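Local coordinates for malonyl CoA-acyl carrier protein transacylase (PDB 3PTW) that probably catalyses transfer of the malonyl group from malonyl-CoA to acyl carrier protein, the step that supplies extender units for fatty acid synthesis, at residues T75-K79 with L80-S84; S195-H199 with C200-Q204; D239-I242 with E243-S247. All blocks are in the same frame, centred on the assembly; numbering follows the deposited sequence.

Contact 1: residues T75-K79 with L80-S84; sequences TALDK and LGVKS
The peptide carbonyls of D78 and L77 are the flat groups approached here, by G81 and V82 respectively. G81 N bonds to D78 O at 2.9 Å from above the carbonyl plane, 60° out of it. V82 N reaches L77 O at 3.1 Å, tilted from the plane of the L77 carbonyl. V82 CG1 also comes within 3.0 Å of L77 O; this short approach goes with a near-eclipsed chi1 of 21°, and the valine's exact rotamer is doubtful. The packing rests rather on CG1 against L77 CG, at 3.8 Å. L80 N closes a last helical bond to A76 O (3.1 Å), while L80 CG sits 3.5 Å from that A76 O. On the exposed side, D78 OD1 and K83 NZ stand 4.3 Å apart, opposite charges not in direct contact that may still attract weakly; a bend at chi3 brings the lysine end back toward the aspartate. V82 continues inward to F6 of strand 4-8 and to L305 and L308 of helix 298-315. With G81 at positive phi (82°), the paired bonds V82 N to L77 O and G81 N to D78 O define a Schellman motif ending helix 59-79 before strand 86-89.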
ATOM      1  N   THR A  75       9.566 -10.775   8.669  1.00 33.28           N
ATOM      2  CA  THR A  75      10.344 -11.302   9.797  1.00 34.64           C
ATOM      3  C   THR A  75      11.173 -12.508   9.370  1.00 34.99           C
ATOM      4  O   THR A  75      12.330 -12.633   9.762  1.00 36.18           O
ATOM      5  CB  THR A  75       9.439 -11.715  11.015  1.00 35.68           C
ATOM      6  OG1 THR A  75       8.460 -10.703  11.267  1.00 47.71           O
ATOM      7  CG2 THR A  75      10.267 -11.883  12.270  1.00 47.96           C
ATOM      8  N   ALA A  76      10.571 -13.392   8.577  1.00 34.57           N
ATOM      9  CA  ALA A  76      11.251 -14.584   8.059  1.00 34.81           C
ATOM     10  C   ALA A  76      12.319 -14.201   7.049  1.00 34.45           C
ATOM     11  O   ALA A  76      13.416 -14.756   7.053  1.00 34.51           O
ATOM     12  CB  ALA A  76      10.250 -15.532   7.436  1.00 34.76           C
ATOM     13  N   LEU A  77      12.001 -13.248   6.179  1.00 34.55           N
ATOM     14  CA  LEU A  77      13.011 -12.675   5.284  1.00 35.59           C
ATOM     15  C   LEU A  77      14.207 -12.147   6.085  1.00 36.87           C
ATOM     16  O   LEU A  77      15.362 -12.382   5.721  1.00 37.77           O
ATOM     17  CB  LEU A  77      12.407 -11.572   4.416  1.00 34.75           C
ATOM     18  CG  LEU A  77      12.105 -11.812   2.930  1.00 35.49           C
ATOM     19  CD1 LEU A  77      12.052 -13.275   2.519  1.00 35.54           C
ATOM     20  CD2 LEU A  77      10.824 -11.089   2.496  1.00 34.33           C
ATOM     21  N   ASP A  78      13.919 -11.482   7.200  1.00 37.49           N
ATOM     22  CA  ASP A  78      14.954 -10.879   8.049  1.00 38.27           C
ATOM     23  C   ASP A  78      15.890 -11.947   8.620  1.00 39.09           C
ATOM     24  O   ASP A  78      17.108 -11.812   8.522  1.00 39.43           O
ATOM     25  CB  ASP A  78      14.313 -10.044   9.166  1.00 38.65           C
ATOM     26  CG  ASP A  78      15.316  -9.183   9.924  1.00 41.64           C
ATOM     27  OD1 ASP A  78      16.035  -8.363   9.316  1.00 39.20           O
ATOM     28  OD2 ASP A  78      15.364  -9.311  11.157  1.00 40.18           O
ATOM     29  N   LYS A  79      15.324 -13.020   9.175  1.00 39.58           N
ATOM     30  CA  LYS A  79      16.136 -14.128   9.705  1.00 40.59           C
ATOM     31  C   LYS A  79      16.999 -14.788   8.622  1.00 39.80           C
ATOM     32  O   LYS A  79      18.073 -15.306   8.904  1.00 40.07           O
ATOM     33  CB  LYS A  79      15.258 -15.189  10.374  1.00 41.77           C
ATOM     34  CG  LYS A  79      16.027 -16.076  11.346  1.00 44.85           C
ATOM     35  CD  LYS A  79      15.312 -17.387  11.581  1.00 44.48           C
ATOM     36  CE  LYS A  79      16.105 -18.266  12.522  1.00 46.55           C
ATOM     37  NZ  LYS A  79      15.342 -19.484  12.916  1.00 46.92           N
ATOM     38  N   LEU A  80      16.523 -14.753   7.384  1.00 38.96           N
ATOM     39  CA  LEU A  80      17.280 -15.306   6.260  1.00 39.09           C
ATOM     40  C   LEU A  80      18.329 -14.337   5.688  1.00 38.80           C
ATOM     41  O   LEU A  80      18.946 -14.638   4.670  1.00 38.75           O
ATOM     42  CB  LEU A  80      16.330 -15.799   5.159  1.00 38.35           C
ATOM     43  CG  LEU A  80      15.539 -17.070   5.499  1.00 40.93           C
ATOM     44  CD1 LEU A  80      14.335 -17.215   4.584  1.00 38.06           C
ATOM     45  CD2 LEU A  80      16.457 -18.324   5.441  1.00 39.58           C
ATOM     46  N   GLY A  81      18.518 -13.185   6.344  1.00 38.24           N
ATOM     47  CA  GLY A  81      19.539 -12.213   5.936  1.00 38.13           C
ATOM     48  C   GLY A  81      19.148 -11.283   4.791  1.00 37.64           C
ATOM     49  O   GLY A  81      19.981 -10.530   4.286  1.00 37.75           O
ATOM     50  N   VAL A  82      17.890 -11.332   4.372  1.00 37.16           N
ATOM     51  CA  VAL A  82      17.422 -10.411   3.339  1.00 37.46           C
ATOM     52  C   VAL A  82      16.894  -9.127   3.979  1.00 37.13           C
ATOM     53  O   VAL A  82      15.902  -9.128   4.713  1.00 36.39           O
ATOM     54  CB  VAL A  82      16.475 -11.078   2.263  1.00 37.70           C
ATOM     55  CG1 VAL A  82      15.842 -12.354   2.770  1.00 42.09           C
ATOM     56  CG2 VAL A  82      15.433 -10.097   1.717  1.00 41.37           C
ATOM     57  N   LYS A  83      17.614  -8.046   3.709  1.00 37.66           N
ATOM     58  CA  LYS A  83      17.408  -6.774   4.382  1.00 38.04           C
ATOM     59  C   LYS A  83      17.556  -5.602   3.431  1.00 37.21           C
ATOM     60  O   LYS A  83      18.100  -5.745   2.338  1.00 38.11           O
ATOM     61  CB  LYS A  83      18.364  -6.638   5.570  1.00 39.79           C
ATOM     62  CG  LYS A  83      19.720  -7.294   5.375  1.00 54.49           C
ATOM     63  CD  LYS A  83      20.443  -7.449   6.709  1.00 41.99           C
ATOM     64  CE  LYS A  83      19.621  -8.269   7.707  1.00 55.29           C
ATOM     65  NZ  LYS A  83      20.353  -8.445   8.986  1.00 43.05           N
ATOM     66  N   SER A  84      17.056  -4.451   3.868  1.00 35.75           N
ATOM     67  CA  SER A  84      16.982  -3.232   3.084  1.00 34.25           C
ATOM     68  C   SER A  84      16.668  -2.076   4.023  1.00 32.76           C
ATOM     69  O   SER A  84      15.977  -2.248   5.032  1.00 31.88           O
ATOM     70  CB  SER A  84      15.864  -3.328   2.040  1.00 33.87           C
ATOM     71  OG  SER A  84      15.400  -2.036   1.637  1.00 33.27           O
TER

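Contact 2: residues S195-H199 with C200-Q204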
ATOM      1  N   SER A 195     -16.733   0.971  -3.181  1.00 48.48           N
ATOM      2  CA  SER A 195     -17.814   1.911  -2.881  1.00 48.16           C
ATOM      3  C   SER A 195     -17.388   3.118  -2.029  1.00 45.89           C
ATOM      4  O   SER A 195     -18.243   3.834  -1.500  1.00 46.93           O
ATOM      5  CB  SER A 195     -19.017   1.181  -2.261  1.00 49.45           C
ATOM      6  OG  SER A 195     -18.614   0.326  -1.203  1.00 65.45           O
ATOM      7  N   ALA A 196     -16.080   3.341  -1.911  1.00 42.55           N
ATOM      8  CA  ALA A 196     -15.556   4.451  -1.117  1.00 40.30           C
ATOM      9  C   ALA A 196     -14.539   5.265  -1.906  1.00 38.56           C
ATOM     10  O   ALA A 196     -13.616   4.695  -2.468  1.00 38.33           O
ATOM     11  CB  ALA A 196     -14.943   3.944   0.175  1.00 39.54           C
ATOM     12  N   PRO A 197     -14.700   6.602  -1.934  1.00 37.32           N
ATOM     13  CA  PRO A 197     -13.809   7.486  -2.693  1.00 36.22           C
ATOM     14  C   PRO A 197     -12.481   7.730  -1.988  1.00 35.13           C
ATOM     15  O   PRO A 197     -12.201   8.858  -1.548  1.00 34.45           O
ATOM     16  CB  PRO A 197     -14.613   8.780  -2.807  1.00 36.79           C
ATOM     17  CG  PRO A 197     -15.495   8.790  -1.619  1.00 31.54           C
ATOM     18  CD  PRO A 197     -15.784   7.350  -1.269  1.00 37.60           C
ATOM     19  N   PHE A 198     -11.667   6.676  -1.880  1.00 34.12           N
ATOM     20  CA  PHE A 198     -10.382   6.795  -1.216  1.00 33.85           C
ATOM     21  C   PHE A 198      -9.514   7.866  -1.889  1.00 32.62           C
ATOM     22  O   PHE A 198      -9.590   8.083  -3.101  1.00 31.91           O
ATOM     23  CB  PHE A 198      -9.637   5.452  -1.206  1.00 35.42           C
ATOM     24  CG  PHE A 198     -10.248   4.399  -0.310  1.00 37.68           C
ATOM     25  CD1 PHE A 198     -11.143   4.728   0.702  1.00 36.89           C
ATOM     26  CD2 PHE A 198      -9.871   3.064  -0.456  1.00 36.87           C
ATOM     27  CE1 PHE A 198     -11.694   3.734   1.527  1.00 38.91           C
ATOM     28  CE2 PHE A 198     -10.399   2.068   0.370  1.00 38.60           C
ATOM     29  CZ  PHE A 198     -11.318   2.403   1.362  1.00 37.47           C
ATOM     30  N   HIS A 199      -8.710   8.541  -1.074  1.00 32.21           N
ATOM     31  CA  HIS A 199      -7.686   9.480  -1.523  1.00 31.81           C
ATOM     32  C   HIS A 199      -8.161  10.746  -2.209  1.00 31.96           C
ATOM     33  O   HIS A 199      -7.432  11.340  -3.006  1.00 32.37           O
ATOM     34  CB  HIS A 199      -6.625   8.758  -2.349  1.00 32.40           C
ATOM     35  CG  HIS A 199      -6.041   7.570  -1.652  1.00 31.98           C
ATOM     36  ND1 HIS A 199      -5.202   7.687  -0.565  1.00 31.75           N
ATOM     37  CD2 HIS A 199      -6.187   6.241  -1.880  1.00 32.11           C
ATOM     38  CE1 HIS A 199      -4.849   6.476  -0.158  1.00 32.47           C
ATOM     39  NE2 HIS A 199      -5.433   5.583  -0.941  1.00 30.92           N
ATOM     40  N   CYS A 200      -9.388  11.159  -1.903  1.00 32.15           N
ATOM     41  CA  CYS A 200      -9.825  12.514  -2.250  1.00 32.64           C
ATOM     42  C   CYS A 200     -10.317  13.242  -1.003  1.00 31.41           C
ATOM     43  O   CYS A 200     -10.433  12.650   0.076  1.00 30.21           O
ATOM     44  CB  CYS A 200     -10.898  12.520  -3.351  1.00 33.16           C
ATOM     45  SG  CYS A 200     -12.504  11.916  -2.828  1.00 35.13           S
ATOM     46  N   SER A 201     -10.591  14.529  -1.170  1.00 31.35           N
ATOM     47  CA  SER A 201     -11.043  15.402  -0.092  1.00 31.66           C
ATOM     48  C   SER A 201     -12.308  14.903   0.637  1.00 31.80           C
ATOM     49  O   SER A 201     -12.594  15.334   1.755  1.00 31.40           O
ATOM     50  CB  SER A 201     -11.270  16.812  -0.640  1.00 32.21           C
ATOM     51  OG  SER A 201     -12.443  16.840  -1.440  1.00 34.47           O
ATOM     52  N   MET A 202     -13.059  13.994   0.015  1.00 32.33           N
ATOM     53  CA  MET A 202     -14.265  13.452   0.652  1.00 32.81           C
ATOM     54  C   MET A 202     -13.952  12.610   1.875  1.00 32.21           C
ATOM     55  O   MET A 202     -14.837  12.346   2.686  1.00 32.23           O
ATOM     56  CB  MET A 202     -15.095  12.633  -0.341  1.00 33.47           C
ATOM     57  CG  MET A 202     -15.725  13.468  -1.441  1.00 34.86           C
ATOM     58  SD  MET A 202     -16.461  12.440  -2.715  1.00 33.55           S
ATOM     59  CE  MET A 202     -18.019  12.000  -1.924  1.00 36.08           C
ATOM     60  N   LEU A 203     -12.699  12.172   2.001  1.00 31.72           N
ATOM     61  CA  LEU A 203     -12.287  11.409   3.172  1.00 31.58           C
ATOM     62  C   LEU A 203     -11.753  12.288   4.285  1.00 32.92           C
ATOM     63  O   LEU A 203     -11.117  11.800   5.209  1.00 33.14           O
ATOM     64  CB  LEU A 203     -11.277  10.313   2.806  1.00 30.35           C
ATOM     65  CG  LEU A 203     -11.849   8.897   2.856  1.00 31.77           C
ATOM     66  CD1 LEU A 203     -12.960   8.718   1.826  1.00 29.42           C
ATOM     67  CD2 LEU A 203     -10.747   7.847   2.661  1.00 29.20           C
ATOM     68  N   GLN A 204     -12.010  13.589   4.189  1.00 34.54           N
ATOM     69  CA  GLN A 204     -11.642  14.540   5.240  1.00 36.01           C
ATOM     70  C   GLN A 204     -12.071  14.052   6.638  1.00 37.03           C
ATOM     71  O   GLN A 204     -11.286  14.163   7.572  1.00 38.65           O
ATOM     72  CB  GLN A 204     -12.205  15.940   4.922  1.00 36.72           C
ATOM     73  CG  GLN A 204     -11.936  17.028   5.968  1.00 43.55           C
ATOM     74  CD  GLN A 204     -10.448  17.324   6.165  1.00 38.17           C
ATOM     75  OE1 GLN A 204      -9.642  17.219   5.232  1.00 42.86           O
ATOM     76  NE2 GLN A 204     -10.082  17.694   7.386  1.00 43.61           N
TER
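P197 is the apolar hub of this turn, meeting C200, M202 and L203. Its CB lies 3.8 Å from C200 SG, and its CG lies 3.9 Å from M202 SD, so two sulfurs pack against neighbouring atoms of one ring. The methionine crosses the proline at about a right angle; the bend at chi3 (80°) keeps its methyl close to the ring instead of carrying it onward. L203 forks over the turn: CD1 approaches P197 O at 3.5 Å, and CD2 meets F198 CD1 at 3.7 Å, at an oblique angle to the phenyl ring. M120 of helix 106-122 touches both F198 and L203, extending this buried cluster.

Within each half, short-range bonds set the turns. F198 N bonds to A196 O at 2.8 Å, which makes P197 the centre of an inverse gamma turn. In the second half, M202 N points at C200 SG over 3.6 Å, a long but fairly straight bond (155°). The thiol is placed for it by chi1 of 71°, which sets SG between the backbone N and the carbonyl carbon. L203 N returns to C200 O at 3.0 Å, drawing the chain into a short 3-10 turn ahead of helix 204-214.

Backbone shape explains where the imidazole goes. P197 to C200 form a type II beta turn, with H199 at positive phi, and the histidine side chain heads away from C200-Q204 overall, although CB still touches C200 N. ND1 is bonded to Q248 O, which helps to orient the ring, and the side chain touches S91, in a GxSxG sequence that probably forms the nucleophile elbow. This geometry is consistent with the serine-histidine active site of malonyl-CoA:ACP transacylases, with the turn presenting the histidine.

Contact 3: residues D239-I242 with E243-S247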
ATOM      1  N   ASP A 239       9.980  16.290   9.007  1.00 42.46           N
ATOM      2  CA  ASP A 239       8.590  16.130   8.575  1.00 40.71           C
ATOM      3  C   ASP A 239       7.723  15.743   9.759  1.00 40.33           C
ATOM      4  O   ASP A 239       8.198  15.124  10.708  1.00 40.48           O
ATOM      5  CB  ASP A 239       8.446  15.046   7.498  1.00 39.24           C
ATOM      6  CG  ASP A 239       8.948  15.491   6.130  1.00 47.46           C
ATOM      7  OD1 ASP A 239       8.952  16.707   5.860  1.00 39.18           O
ATOM      8  OD2 ASP A 239       9.327  14.610   5.320  1.00 37.84           O
ATOM      9  N   ASN A 240       6.446  16.099   9.687  1.00 39.90           N
ATOM     10  CA  ASN A 240       5.470  15.629  10.655  1.00 39.21           C
ATOM     11  C   ASN A 240       4.824  14.316  10.204  1.00 37.54           C
ATOM     12  O   ASN A 240       3.994  14.302   9.293  1.00 37.11           O
ATOM     13  CB  ASN A 240       4.406  16.697  10.892  1.00 39.56           C
ATOM     14  CG  ASN A 240       3.535  16.394  12.098  1.00 53.38           C
ATOM     15  OD1 ASN A 240       2.887  15.342  12.183  1.00 39.30           O
ATOM     16  ND2 ASN A 240       3.509  17.324  13.036  1.00 40.40           N
ATOM     17  N   ILE A 241       5.200  13.217  10.850  1.00 36.75           N
ATOM     18  CA  ILE A 241       4.711  11.897  10.456  1.00 36.42           C
ATOM     19  C   ILE A 241       3.176  11.783  10.507  1.00 35.87           C
ATOM     20  O   ILE A 241       2.551  11.374   9.527  1.00 34.94           O
ATOM     21  CB  ILE A 241       5.393  10.764  11.261  1.00 37.42           C
ATOM     22  CG1 ILE A 241       6.866  10.663  10.870  1.00 39.46           C
ATOM     23  CG2 ILE A 241       4.693   9.413  11.025  1.00 38.47           C
ATOM     24  CD1 ILE A 241       7.669   9.767  11.778  1.00 38.69           C
ATOM     25  N   ILE A 242       2.584  12.149  11.643  1.00 36.17           N
ATOM     26  CA  ILE A 242       1.125  12.151  11.814  1.00 35.49           C
ATOM     27  C   ILE A 242       0.395  12.872  10.675  1.00 34.91           C
ATOM     28  O   ILE A 242      -0.619  12.385  10.171  1.00 34.76           O
ATOM     29  CB  ILE A 242       0.727  12.749  13.192  1.00 35.83           C
ATOM     30  CG1 ILE A 242       1.180  11.812  14.327  1.00 30.06           C
ATOM     31  CG2 ILE A 242      -0.787  13.059  13.267  1.00 28.58           C
ATOM     32  CD1 ILE A 242       1.616  12.548  15.593  1.00 35.85           C
ATOM     33  N   GLU A 243       0.925  14.011  10.254  1.00 35.09           N
ATOM     34  CA  GLU A 243       0.273  14.819   9.222  1.00 35.44           C
ATOM     35  C   GLU A 243       0.384  14.169   7.854  1.00 33.78           C
ATOM     36  O   GLU A 243      -0.565  14.194   7.087  1.00 33.32           O
ATOM     37  CB  GLU A 243       0.858  16.227   9.200  1.00 37.48           C
ATOM     38  CG  GLU A 243       0.499  17.056   7.999  1.00 62.06           C
ATOM     39  CD  GLU A 243       1.571  18.086   7.703  1.00 40.90           C
ATOM     40  OE1 GLU A 243       2.273  17.925   6.673  1.00 62.91           O
ATOM     41  OE2 GLU A 243       1.730  19.033   8.519  1.00 63.87           O
ATOM     42  N   LEU A 244       1.550  13.602   7.551  1.00 33.21           N
ATOM     43  CA  LEU A 244       1.741  12.860   6.300  1.00 31.69           C
ATOM     44  C   LEU A 244       0.850  11.617   6.220  1.00 30.55           C
ATOM     45  O   LEU A 244       0.503  11.173   5.133  1.00 29.81           O
ATOM     46  CB  LEU A 244       3.203  12.476   6.124  1.00 30.77           C
ATOM     47  CG  LEU A 244       4.070  13.302   5.148  1.00 46.27           C
ATOM     48  CD1 LEU A 244       3.568  14.714   4.861  1.00 30.79           C
ATOM     49  CD2 LEU A 244       5.490  13.342   5.639  1.00 30.63           C
ATOM     50  N   LEU A 245       0.484  11.078   7.377  1.00 30.85           N
ATOM     51  CA  LEU A 245      -0.352   9.874   7.457  1.00 31.17           C
ATOM     52  C   LEU A 245      -1.825  10.289   7.464  1.00 31.92           C
ATOM     53  O   LEU A 245      -2.699   9.601   6.921  1.00 32.50           O
ATOM     54  CB  LEU A 245       0.004   9.088   8.718  1.00 31.05           C
ATOM     55  CG  LEU A 245       0.712   7.728   8.699  1.00 44.81           C
ATOM     56  CD1 LEU A 245       1.518   7.432   7.438  1.00 30.66           C
ATOM     57  CD2 LEU A 245       1.547   7.562   9.965  1.00 30.83           C
ATOM     58  N   THR A 246      -2.082  11.442   8.060  1.00 31.98           N
ATOM     59  CA  THR A 246      -3.398  12.075   8.010  1.00 31.87           C
ATOM     60  C   THR A 246      -3.751  12.428   6.564  1.00 31.05           C
ATOM     61  O   THR A 246      -4.766  11.963   6.057  1.00 30.64           O
ATOM     62  CB  THR A 246      -3.427  13.305   8.937  1.00 31.90           C
ATOM     63  OG1 THR A 246      -3.454  12.842  10.291  1.00 46.98           O
ATOM     64  CG2 THR A 246      -4.641  14.200   8.673  1.00 46.96           C
ATOM     65  N   SER A 247      -2.909  13.243   5.921  1.00 30.62           N
ATOM     66  CA  SER A 247      -3.043  13.592   4.497  1.00 30.81           C
ATOM     67  C   SER A 247      -3.211  12.396   3.531  1.00 29.89           C
ATOM     68  O   SER A 247      -3.972  12.475   2.564  1.00 30.24           O
ATOM     69  CB  SER A 247      -1.832  14.419   4.053  1.00 31.13           C
ATOM     70  OG  SER A 247      -1.781  15.651   4.741  1.00 39.99           O
TER
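N240 and E243 meet at the start of helix 241-248, where the asparagine OD1 accepts E243 N at 3.1 Å. The donor stands 36° out of the amide plane, and the N-H points fairly straight at the oxygen (151°). With CG anti to the backbone N (chi1 -168°), the amide swings toward the first turn and caps it. Behind this bond, N240 O takes L244 N at 3.1 Å, the first regular helical bond.

The tight part lies along the next residues. I242 O is gripped by two donors from T246, its N at 2.7 Å and its OG1 at 2.9 Å, which arrive from opposite faces of the carbonyl plane. Each hydroxyl here spends its proton on a carbonyl one turn back, T246 on I242 O and S247 on E243 O. The side chains of I241 and L245 lie side by side, pointing the same way, with CG2 of I241 3.8 Å from CD2 of L245. L245 is buried further by L214 of helix 204-214 and by E94, Y95 and L98 of helix 93-100, while T246 rests on A207 and E211.

A separate flank is anchored by D239. Its CB makes an apolar touch with the buried L244, 3.9 Å from CD2, whereas its polar end turns to other partners: OD2 accepts L236 N and forms a salt bridge with K231.

The solvent side, formed by N240 and E243, is looser. E243 runs out extended and exposed; its CB lies 3.7 Å from N240 OD1, but its charged end does not join the cap. The whole is an asparagine N-cap on a short helix that follows edge strand 233-234 and packs against helices 93-100 and 204-214.

Overall arrangement
From the N terminus, the three contacts come in series, each a local turn in continuous chain; none nests in or crosses another. Contact 1 closes the end of helix 59-79 and hands the chain to strand 86-89 of the mixed sheet. Contact 2 turns the chain from strand 188-191 of the antiparallel sheet into helix 204-214. Contact 3 begins helix 241-248 after edge strand 233-234. Contacts 1 and 2 lie on opposite sides of the chain's centre, their centres 35 Å apart, whereas contacts 2 and 3 come within about 6 Å at their nearest atoms. Helix 204-214 links that pair, and the chain leaving contact 3 runs straight on to Q248, beside the histidine of contact 2.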